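Local coordinates for protein adenosylmethionine-8-amino-7-oxononanoate aminotransferase (PDB 6ZHK) that is a thermostable pyridoxal 5'-phosphate-dependent transaminase that acts on D-amino acids and may transfer the S-adenosylmethionine amino group in biotin biosynthesis, at residues I319-Q322 / F323-E326; M132-Q135 / Y136-R140; P367-K370 / L371-E375; E449-Y452 / L453-L457. All blocks are in the same frame, centred on the assembly; numbering follows the deposited sequence.

Contact 1 (I319-Q322 / F323-E326)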
loop_
_atom_site.group_PDB
_atom_site.type_symbol
_atom_site.label_atom_id
_atom_site.label_comp_id
_atom_site.label_asym_id
_atom_site.label_seq_id
_atom_site.Cartn_x
_atom_site.Cartn_y
_atom_site.Cartn_z
ATOM N N ILE A 319 8.351 -16.848 -14.759
ATOM C CA ILE A 319 7.052 -16.449 -14.235
ATOM C C ILE A 319 6.439 -15.375 -15.129
ATOM O O ILE A 319 5.280 -15.484 -15.518
ATOM C CB ILE A 319 7.175 -16.019 -12.770
ATOM C CG1 ILE A 319 7.473 -17.234 -11.874
ATOM C CG2 ILE A 319 5.934 -15.199 -12.311
ATOM C CD1 ILE A 319 6.476 -18.358 -11.917
ATOM N N TYR A 320 7.225 -14.338 -15.436
ATOM C CA TYR A 320 6.784 -13.209 -16.219
ATOM C C TYR A 320 6.232 -13.691 -17.578
ATOM O O TYR A 320 5.241 -13.184 -18.108
ATOM C CB TYR A 320 8.000 -12.280 -16.378
ATOM C CG TYR A 320 7.916 -11.148 -17.381
ATOM C CD1 TYR A 320 8.151 -11.358 -18.743
ATOM C CD2 TYR A 320 7.684 -9.832 -16.955
ATOM C CE1 TYR A 320 8.111 -10.300 -19.658
ATOM C CE2 TYR A 320 7.685 -8.764 -17.847
ATOM C CZ TYR A 320 7.904 -9.004 -19.200
ATOM O OH TYR A 320 7.960 -7.960 -20.056
ATOM N N ASN A 321 6.918 -14.662 -18.174
ATOM C CA ASN A 321 6.578 -15.006 -19.552
ATOM C C ASN A 321 5.201 -15.638 -19.699
ATOM O O ASN A 321 4.645 -15.563 -20.793
ATOM C CB ASN A 321 7.578 -16.009 -20.138
ATOM C CG ASN A 321 8.911 -15.378 -20.479
ATOM O OD1 ASN A 321 9.010 -14.170 -20.614
ATOM N ND2 ASN A 321 9.983 -16.168 -20.541
ATOM N N GLN A 322 4.671 -16.297 -18.652
ATOM C CA GLN A 322 3.355 -16.896 -18.704
ATOM C C GLN A 322 2.299 -15.831 -18.954
ATOM O O GLN A 322 1.242 -16.167 -19.462
ATOM C CB GLN A 322 2.940 -17.614 -17.403
ATOM C CG GLN A 322 3.349 -19.071 -17.304
ATOM C CD GLN A 322 2.985 -19.993 -18.456
ATOM O OE1 GLN A 322 1.904 -19.932 -19.034
ATOM N NE2 GLN A 322 3.927 -20.826 -18.836
ATOM N N PHE A 323 2.573 -14.550 -18.624
ATOM C CA PHE A 323 1.537 -13.520 -18.731
ATOM C C PHE A 323 1.613 -12.757 -20.060
ATOM O O PHE A 323 0.874 -11.778 -20.283
ATOM C CB PHE A 323 1.668 -12.504 -17.591
ATOM C CG PHE A 323 1.470 -13.107 -16.226
ATOM C CD1 PHE A 323 2.460 -13.869 -15.628
ATOM C CD2 PHE A 323 0.279 -12.891 -15.541
ATOM C CE1 PHE A 323 2.245 -14.388 -14.349
ATOM C CE2 PHE A 323 0.044 -13.441 -14.273
ATOM C CZ PHE A 323 1.026 -14.206 -13.665
ATOM N N LEU A 324 2.464 -13.239 -20.965
ATOM C CA LEU A 324 2.587 -12.663 -22.310
ATOM C C LEU A 324 1.542 -13.280 -23.233
ATOM O O LEU A 324 1.357 -14.513 -23.231
ATOM C CB LEU A 324 3.999 -12.993 -22.837
ATOM C CG LEU A 324 5.122 -12.327 -22.069
ATOM C CD1 LEU A 324 6.512 -12.781 -22.580
ATOM C CD2 LEU A 324 5.005 -10.815 -22.140
ATOM N N GLY A 325 1.003 -12.435 -24.115
ATOM C CA GLY A 325 0.054 -12.853 -25.138
ATOM C C GLY A 325 -0.565 -11.647 -25.848
ATOM O O GLY A 325 -0.157 -10.518 -25.624
ATOM N N GLU A 326 -1.592 -11.879 -26.671
ATOM C CA GLU A 326 -2.238 -10.777 -27.353
ATOM C C GLU A 326 -3.190 -10.130 -26.355
ATOM O O GLU A 326 -3.682 -10.806 -25.455
ATOM C CB GLU A 326 -3.004 -11.353 -28.537
ATOM C CG GLU A 326 -2.039 -11.615 -29.676
ATOM C CD GLU A 326 -2.803 -11.795 -30.971
ATOM O OE1 GLU A 326 -3.510 -10.831 -31.421
ATOM O OE2 GLU A 326 -2.735 -12.915 -31.507
#
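A type I beta turn runs from N321 to L324 and takes the chain from helix 317-321 into the following loop. It is closed by the bond from L324 N to N321 O, 3.2 Å long. One residue earlier, F323 N gives a shorter bond, 3.0 Å, to Y320 O. In both, the donor stands well above the plane of the carbonyl, as the tight three-residue span requires. L324 then lies alongside N321, its CD1 3.5 Å from N321 OD1, while its CD2 meets CE1 of the Y320 ring at 4.0 Å. One branch touches the amide oxygen and the other the rim carbon CE1, which a forked leucine can do at once. The turn belongs to the dimer interface of this class-III aminotransferase: the rings of Y320 and F323 each meet W22 of the second subunit edge-to-face, and Y320 OH is hydrogen-bonded to R32 of that subunit. F323 sets CG beside its backbone N (chi1 -63°), which swings the ring back under the preceding turn. Its edge, not its face, receives the backbone oxygens, with I319 O 3.3 Å from F323 CD1 and Y320 O also near the ring plane. The weakly positive ring hydrogens suit such oxygens.

Contact 2 (M132-Q135 / Y136-R140); sequences MAYQ and YYVLR
With CG trans to its backbone N (chi1 179°), Y134 lays its ring along the helix toward V138, whose CG2 sits beside its own backbone N and meets Y134 CE2 at 3.7 Å. Q135 is also trans at chi1 (-178°), and its CG brushes L139 CD1 at 3.9 Å; the leucine's CG, turned beside its N, is brought back over the same turn. Beneath these pairs runs the i to i+4 ladder. Y136 N binds M132 O at 2.7 Å, and L139 N reaches Q135 O nearly along the C=O axis. Y137 N is held less firmly, sharing weak bonds with A133 O and Y134 O. All this lies on helix 122-140, whose first residues, G122 and A123, probably bind the cofactor. The small A133 packs on F229 and C230 of strand 228-234 in the seven-stranded sheet, consistent with a close approach of helix and sheet, while Y134 and V138 pack on V174 of the second subunit. Toward the helix end the aromatics interlock: Y136 CD2 stands 3.7 Å above the Y137 ring plane, over its centre. Y137 CE1 in turn lies 3.5 Å above the plane of the R140 guanidinium. That group makes salt bridges with D142 and D262, and Y136 OH is hydrogen-bonded to E318, so the buried hydroxyl of Y136 and the guanidinium both have partners.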
loop_
_atom_site.group_PDB
_atom_site.type_symbol
_atom_site.label_atom_id
_atom_site.label_comp_id
_atom_site.label_asym_id
_atom_site.label_seq_id
_atom_site.Cartn_x
_atom_site.Cartn_y
_atom_site.Cartn_z
ATOM N N MET A 132 0.724 -13.449 -8.566
ATOM C CA MET A 132 1.541 -13.875 -9.686
ATOM C C MET A 132 1.666 -15.395 -9.637
ATOM O O MET A 132 1.540 -16.024 -10.686
ATOM C CB MET A 132 2.949 -13.245 -9.549
ATOM C CG MET A 132 2.961 -11.772 -9.922
ATOM S SD MET A 132 4.614 -11.193 -9.545
ATOM C CE MET A 132 4.597 -9.575 -10.318
ATOM N N ALA A 133 1.926 -15.956 -8.442
ATOM C CA ALA A 133 2.186 -17.384 -8.281
ATOM C C ALA A 133 0.900 -18.138 -8.638
ATOM O O ALA A 133 0.917 -19.025 -9.458
ATOM C CB ALA A 133 2.661 -17.725 -6.877
ATOM N N TYR A 134 -0.238 -17.614 -8.143
ATOM C CA TYR A 134 -1.524 -18.261 -8.357
ATOM C C TYR A 134 -1.825 -18.262 -9.856
ATOM O O TYR A 134 -2.214 -19.310 -10.448
ATOM C CB TYR A 134 -2.646 -17.568 -7.568
ATOM C CG TYR A 134 -3.982 -18.264 -7.827
ATOM C CD1 TYR A 134 -4.296 -19.443 -7.150
ATOM C CD2 TYR A 134 -4.877 -17.800 -8.796
ATOM C CE1 TYR A 134 -5.491 -20.125 -7.404
ATOM C CE2 TYR A 134 -6.035 -18.494 -9.080
ATOM C CZ TYR A 134 -6.349 -19.637 -8.375
ATOM O OH TYR A 134 -7.506 -20.332 -8.658
ATOM N N GLN A 135 -1.710 -17.071 -10.453
ATOM C CA GLN A 135 -2.126 -16.941 -11.848
ATOM C C GLN A 135 -1.122 -17.585 -12.789
ATOM O O GLN A 135 -1.520 -18.128 -13.827
ATOM C CB GLN A 135 -2.492 -15.504 -12.203
ATOM C CG GLN A 135 -2.978 -15.408 -13.652
ATOM C CD GLN A 135 -3.594 -14.065 -13.899
ATOM O OE1 GLN A 135 -3.350 -13.102 -13.168
ATOM N NE2 GLN A 135 -4.260 -13.962 -15.041
ATOM N N TYR A 136 0.154 -17.633 -12.385
ATOM C CA TYR A 136 1.126 -18.377 -13.180
ATOM C C TYR A 136 0.595 -19.788 -13.477
ATOM O O TYR A 136 0.625 -20.259 -14.627
ATOM C CB TYR A 136 2.441 -18.489 -12.427
ATOM C CG TYR A 136 3.461 -19.455 -12.990
ATOM C CD1 TYR A 136 4.256 -19.131 -14.100
ATOM C CD2 TYR A 136 3.630 -20.697 -12.408
ATOM C CE1 TYR A 136 5.252 -20.014 -14.568
ATOM C CE2 TYR A 136 4.604 -21.586 -12.881
ATOM C CZ TYR A 136 5.370 -21.260 -13.984
ATOM O OH TYR A 136 6.358 -22.135 -14.401
ATOM N N TYR A 137 0.171 -20.505 -12.432
ATOM C CA TYR A 137 -0.200 -21.900 -12.628
ATOM C C TYR A 137 -1.506 -22.003 -13.404
ATOM O O TYR A 137 -1.662 -22.906 -14.213
ATOM C CB TYR A 137 -0.327 -22.658 -11.301
ATOM C CG TYR A 137 1.012 -22.918 -10.647
ATOM C CD1 TYR A 137 1.905 -23.828 -11.204
ATOM C CD2 TYR A 137 1.405 -22.224 -9.496
ATOM C CE1 TYR A 137 3.138 -24.100 -10.609
ATOM C CE2 TYR A 137 2.630 -22.501 -8.901
ATOM C CZ TYR A 137 3.495 -23.426 -9.447
ATOM O OH TYR A 137 4.705 -23.648 -8.839
ATOM N N VAL A 138 -2.440 -21.061 -13.197
ATOM C CA VAL A 138 -3.627 -21.122 -14.021
ATOM C C VAL A 138 -3.239 -21.001 -15.498
ATOM O O VAL A 138 -3.782 -21.711 -16.374
ATOM C CB VAL A 138 -4.561 -19.962 -13.644
ATOM C CG1 VAL A 138 -5.642 -19.794 -14.687
ATOM C CG2 VAL A 138 -5.131 -20.150 -12.244
ATOM N N LEU A 139 -2.352 -20.062 -15.815
ATOM C CA LEU A 139 -2.019 -19.780 -17.196
ATOM C C LEU A 139 -1.227 -20.947 -17.770
ATOM O O LEU A 139 -1.337 -21.227 -18.941
ATOM C CB LEU A 139 -1.169 -18.491 -17.282
ATOM C CG LEU A 139 -1.979 -17.197 -17.101
ATOM C CD1 LEU A 139 -1.048 -16.004 -16.980
ATOM C CD2 LEU A 139 -2.930 -16.997 -18.275
ATOM N N ARG A 140 -0.426 -21.580 -16.942
ATOM C CA ARG A 140 0.413 -22.673 -17.417
ATOM C C ARG A 140 -0.421 -23.949 -17.625
ATOM O O ARG A 140 0.069 -24.926 -18.202
ATOM C CB ARG A 140 1.488 -22.999 -16.385
ATOM C CG ARG A 140 2.650 -23.825 -16.937
ATOM C CD ARG A 140 3.673 -24.033 -15.828
ATOM N NE ARG A 140 3.238 -24.953 -14.755
ATOM C CZ ARG A 140 4.054 -25.614 -13.961
ATOM N NH1 ARG A 140 3.565 -26.468 -13.096
ATOM N NH2 ARG A 140 5.353 -25.380 -13.989
#

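Contact 3 (P367-K370 / L371-E375)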
loop_
_atom_site.group_PDB
_atom_site.type_symbol
_atom_site.label_atom_id
_atom_site.label_comp_id
_atom_site.label_asym_id
_atom_site.label_seq_id
_atom_site.Cartn_x
_atom_site.Cartn_y
_atom_site.Cartn_z
ATOM N N PRO A 367 32.600 -5.202 11.048
ATOM C CA PRO A 367 33.097 -5.084 12.428
ATOM C C PRO A 367 32.060 -4.516 13.396
ATOM O O PRO A 367 32.129 -4.767 14.596
ATOM C CB PRO A 367 34.279 -4.104 12.304
ATOM C CG PRO A 367 34.158 -3.444 10.931
ATOM C CD PRO A 367 33.369 -4.403 10.060
ATOM N N LYS A 368 31.083 -3.736 12.893
ATOM C CA LYS A 368 30.095 -3.188 13.812
ATOM C C LYS A 368 29.124 -4.261 14.288
ATOM O O LYS A 368 28.714 -4.286 15.457
ATOM C CB LYS A 368 29.348 -2.002 13.170
ATOM C CG LYS A 368 30.254 -0.896 12.622
ATOM C CD LYS A 368 29.456 0.408 12.575
ATOM C CE LYS A 368 28.651 0.519 11.296
ATOM N NZ LYS A 368 28.025 1.865 11.152
ATOM N N ILE A 369 28.740 -5.157 13.366
ATOM C CA ILE A 369 27.898 -6.279 13.797
ATOM C C ILE A 369 28.637 -7.172 14.799
ATOM O O ILE A 369 28.056 -7.659 15.775
ATOM C CB ILE A 369 27.433 -7.072 12.554
ATOM C CG1 ILE A 369 26.398 -6.266 11.763
ATOM C CG2 ILE A 369 26.906 -8.457 12.913
ATOM C CD1 ILE A 369 26.223 -6.739 10.327
ATOM N N LYS A 370 29.917 -7.469 14.507
ATOM C CA LYS A 370 30.715 -8.288 15.411
ATOM C C LYS A 370 30.782 -7.636 16.796
ATOM O O LYS A 370 30.603 -8.294 17.815
ATOM C CB LYS A 370 32.125 -8.438 14.828
ATOM C CG LYS A 370 32.600 -9.842 14.471
ATOM C CD LYS A 370 33.414 -9.804 13.183
ATOM C CE LYS A 370 33.477 -11.132 12.474
ATOM N NZ LYS A 370 33.476 -10.897 11.012
ATOM N N LEU A 371 30.989 -6.317 16.835
ATOM C CA LEU A 371 30.995 -5.583 18.099
ATOM C C LEU A 371 29.642 -5.662 18.811
ATOM O O LEU A 371 29.570 -5.866 20.026
ATOM C CB LEU A 371 31.457 -4.138 17.856
ATOM C CG LEU A 371 31.351 -3.214 19.088
ATOM C CD1 LEU A 371 32.338 -3.611 20.203
ATOM C CD2 LEU A 371 31.472 -1.739 18.731
ATOM N N PHE A 372 28.549 -5.453 18.056
ATOM C CA PHE A 372 27.201 -5.561 18.596
ATOM C C PHE A 372 26.978 -6.926 19.277
ATOM O O PHE A 372 26.477 -6.998 20.394
ATOM C CB PHE A 372 26.201 -5.370 17.429
ATOM C CG PHE A 372 24.741 -5.265 17.789
ATOM C CD1 PHE A 372 24.357 -4.630 18.955
ATOM C CD2 PHE A 372 23.749 -5.779 16.960
ATOM C CE1 PHE A 372 23.015 -4.436 19.263
ATOM C CE2 PHE A 372 22.393 -5.652 17.289
ATOM C CZ PHE A 372 22.032 -4.978 18.441
ATOM N N HIS A 373 27.339 -8.019 18.602
ATOM C CA HIS A 373 27.044 -9.332 19.165
ATOM C C HIS A 373 27.882 -9.559 20.424
ATOM O O HIS A 373 27.405 -10.205 21.363
ATOM C CB HIS A 373 27.200 -10.469 18.114
ATOM C CG HIS A 373 26.222 -10.374 16.982
ATOM N ND1 HIS A 373 26.310 -11.163 15.849
ATOM C CD2 HIS A 373 25.145 -9.566 16.795
ATOM C CE1 HIS A 373 25.318 -10.856 15.007
ATOM N NE2 HIS A 373 24.565 -9.889 15.572
ATOM N N LYS A 374 29.128 -9.078 20.411
ATOM C CA LYS A 374 30.034 -9.209 21.550
ATOM C C LYS A 374 29.487 -8.438 22.754
ATOM O O LYS A 374 29.460 -8.961 23.870
ATOM C CB LYS A 374 31.431 -8.741 21.126
ATOM C CG LYS A 374 32.412 -8.632 22.283
ATOM C CD LYS A 374 33.832 -8.414 21.849
ATOM C CE LYS A 374 34.220 -6.986 21.528
ATOM N NZ LYS A 374 33.631 -6.004 22.477
ATOM N N GLU A 375 28.917 -7.246 22.513
ATOM C CA GLU A 375 28.359 -6.382 23.556
ATOM C C GLU A 375 27.015 -6.842 24.106
ATOM O O GLU A 375 26.625 -6.440 25.207
ATOM C CB GLU A 375 28.289 -4.917 23.110
ATOM C CG GLU A 375 29.636 -4.275 22.834
ATOM C CD GLU A 375 30.573 -4.204 24.049
ATOM O OE1 GLU A 375 30.160 -3.640 25.081
ATOM O OE2 GLU A 375 31.692 -4.790 23.974
#
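The closest side-chain meeting is a CH-pi contact between I369 and H373, four residues on. I369 CG2 lies 3.9 Å from the centroid of the imidazole, 27° off the ring normal, and its nearest ring atom is H373 CE1 at 3.6 Å. The two side chains run side by side and point the same way: CG2 of the isoleucine is trans to its backbone N, while H373 keeps CG beside its own (chi1 -64°), which brings the ring back over the preceding turn. I369 O lies over the same ring face, offset toward the rim. A beta-branched residue fits here because one methyl can lie over the flat ring; the I369 side chain also packs on F393. The ring's NE2 is used by a hydrogen bond to G392 O, which, with the methyl over its face, would restrict its rotation.

Backbone bonds form the regular i to i+4 series. L371 N donates to P367 O at 3.0 Å, and F372 N binds K368 O at 2.9 Å. H373 N reaches I369 O, and K374 N reaches K370 O at 3.1 Å. P367 has no N-H to give, which costs nothing in the opening turn of a helix, where only its carbonyl is needed.

Among the charged groups, K374 bends at its outer torsions, and NZ forms a 2.7 Å salt bridge with E375 OE2. K368 lies along the side facing helix 447-463, its NZ hydrogen-bonded to L443 O and I445 O. F372 packs on C454 of that helix. This is an amphipathic alpha-helix, 366-376, of the small C-terminal domain in fold-type I aminotransferases.

Contact 4 (E449-Y452 / L453-L457)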
loop_
_atom_site.group_PDB
_atom_site.type_symbol
_atom_site.label_atom_id
_atom_site.label_comp_id
_atom_site.label_asym_id
_atom_site.label_seq_id
_atom_site.Cartn_x
_atom_site.Cartn_y
_atom_site.Cartn_z
ATOM N N GLU A 449 27.718 4.231 19.813
ATOM C CA GLU A 449 26.298 4.114 20.053
ATOM C C GLU A 449 25.926 2.664 20.371
ATOM O O GLU A 449 25.079 2.404 21.240
ATOM C CB GLU A 449 25.511 4.532 18.840
ATOM C CG GLU A 449 25.343 6.056 18.753
ATOM C CD GLU A 449 25.052 6.580 17.353
ATOM O OE1 GLU A 449 24.890 5.781 16.454
ATOM O OE2 GLU A 449 25.021 7.813 17.154
ATOM N N ILE A 450 26.630 1.731 19.719
ATOM C CA ILE A 450 26.361 0.328 19.998
ATOM C C ILE A 450 26.694 0.031 21.466
ATOM O O ILE A 450 25.957 -0.702 22.125
ATOM C CB ILE A 450 27.182 -0.563 19.039
ATOM C CG1 ILE A 450 26.549 -0.629 17.645
ATOM C CG2 ILE A 450 27.252 -1.975 19.590
ATOM C CD1 ILE A 450 27.510 -1.142 16.558
ATOM N N ILE A 451 27.848 0.524 21.963
ATOM C CA ILE A 451 28.306 0.181 23.314
ATOM C C ILE A 451 27.363 0.841 24.305
ATOM O O ILE A 451 26.908 0.226 25.244
ATOM C CB ILE A 451 29.778 0.590 23.525
ATOM C CG1 ILE A 451 30.755 -0.292 22.722
ATOM C CG2 ILE A 451 30.136 0.653 25.007
ATOM C CD1 ILE A 451 32.060 0.414 22.282
ATOM N N TYR A 452 26.984 2.078 24.015
ATOM C CA TYR A 452 26.000 2.785 24.822
ATOM C C TYR A 452 24.706 1.976 24.917
ATOM O O TYR A 452 24.134 1.819 25.979
ATOM C CB TYR A 452 25.746 4.208 24.306
ATOM C CG TYR A 452 24.777 4.948 25.192
ATOM C CD1 TYR A 452 25.180 5.474 26.413
ATOM C CD2 TYR A 452 23.461 5.133 24.813
ATOM C CE1 TYR A 452 24.296 6.093 27.275
ATOM C CE2 TYR A 452 22.565 5.798 25.642
ATOM C CZ TYR A 452 22.983 6.279 26.881
ATOM O OH TYR A 452 22.119 6.929 27.731
ATOM N N LEU A 453 24.168 1.573 23.765
ATOM C CA LEU A 453 22.903 0.863 23.685
ATOM C C LEU A 453 22.885 -0.419 24.507
ATOM O O LEU A 453 21.915 -0.694 25.190
ATOM C CB LEU A 453 22.615 0.527 22.209
ATOM C CG LEU A 453 21.454 -0.449 21.940
ATOM C CD1 LEU A 453 20.108 0.201 22.341
ATOM C CD2 LEU A 453 21.417 -0.728 20.440
ATOM N N CYS A 454 23.936 -1.223 24.392
ATOM C CA CYS A 454 23.955 -2.498 25.091
ATOM C C CYS A 454 24.149 -2.321 26.606
ATOM O O CYS A 454 23.537 -3.037 27.403
ATOM C CB CYS A 454 25.065 -3.338 24.458
ATOM S SG CYS A 454 24.715 -3.848 22.731
ATOM N N ASP A 455 24.990 -1.339 27.015
ATOM C CA ASP A 455 25.125 -1.020 28.435
ATOM C C ASP A 455 23.796 -0.477 28.963
ATOM O O ASP A 455 23.382 -0.811 30.067
ATOM C CB ASP A 455 26.175 0.077 28.669
ATOM C CG ASP A 455 27.615 -0.397 28.627
ATOM O OD1 ASP A 455 27.853 -1.609 28.709
ATOM O OD2 ASP A 455 28.489 0.449 28.487
ATOM N N ALA A 456 23.095 0.364 28.189
ATOM C CA ALA A 456 21.819 0.864 28.696
ATOM C C ALA A 456 20.775 -0.252 28.777
ATOM O O ALA A 456 19.897 -0.226 29.655
ATOM C CB ALA A 456 21.287 1.960 27.786
ATOM N N LEU A 457 20.834 -1.217 27.842
ATOM C CA LEU A 457 19.844 -2.293 27.889
ATOM C C LEU A 457 20.061 -3.172 29.134
ATOM O O LEU A 457 19.109 -3.604 29.817
ATOM C CB LEU A 457 19.927 -3.095 26.580
ATOM C CG LEU A 457 18.873 -4.187 26.366
ATOM C CD1 LEU A 457 17.438 -3.652 26.467
ATOM C CD2 LEU A 457 19.080 -4.901 25.048
#
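E449 opens the ladder, its O accepting L453 N at 2.8 Å. L453 CB comes to 3.2 Å from E449 O as it follows the same turn. The carboxylate is occupied elsewhere, with OE1 hydrogen-bonded to N45 and to the backbone N of T446, so this glutamate ties the start of the helix to a neighbouring loop. Next, I450 O binds C454 N at 3.1 Å. I450 CG2 lies 4.5 Å from C454 SG, a loose apolar approach, and both residues face helix 366-376, where K368 and F372 receive them; a slim cysteine fits against F372 and L376 there. At I451 the bond is nearly linear: D455 N reaches I451 O at 3.0 Å with an N-H...O angle of 168°. Here the side chains run alongside each other, I451 CG2 standing 3.9 Å from D455 OD2, and the carboxylate makes a long, weak ion pair with K378. Y452 CG is trans to the backbone N (chi1 -177°), which sends the ring out beside the helix so that its OH can bond K426 O while the ring packs on I428. Y452 O accepts A456 N at 2.8 Å, and the methyl of A456 is small enough to let I428 and L423 come close. The whole is an amphipathic stretch of alpha-helix 447-463, packed within the small C-terminal domain of a fold-type I aminotransferase.

In the fold
Along the chain the order is contact 2, contact 1, contact 3, contact 4, and they form two pairs on opposite sides of the chain's centre. Contacts 1 and 2 have centres about 10 Å apart and touch: the turn after helix 317-321 rests on helix 122-140, Q322 reaching Y136 and L139, and both meet the second subunit. Contacts 3 and 4, centres about 11 Å apart, join helices 366-376 and 447-463, F372 fitting against I450 and C454. The centres of the two pairs lie 44 to 52 Å apart. One pair thus belongs to the dimer-forming side, the other to the C-terminal part of the chain, where no second subunit touches it.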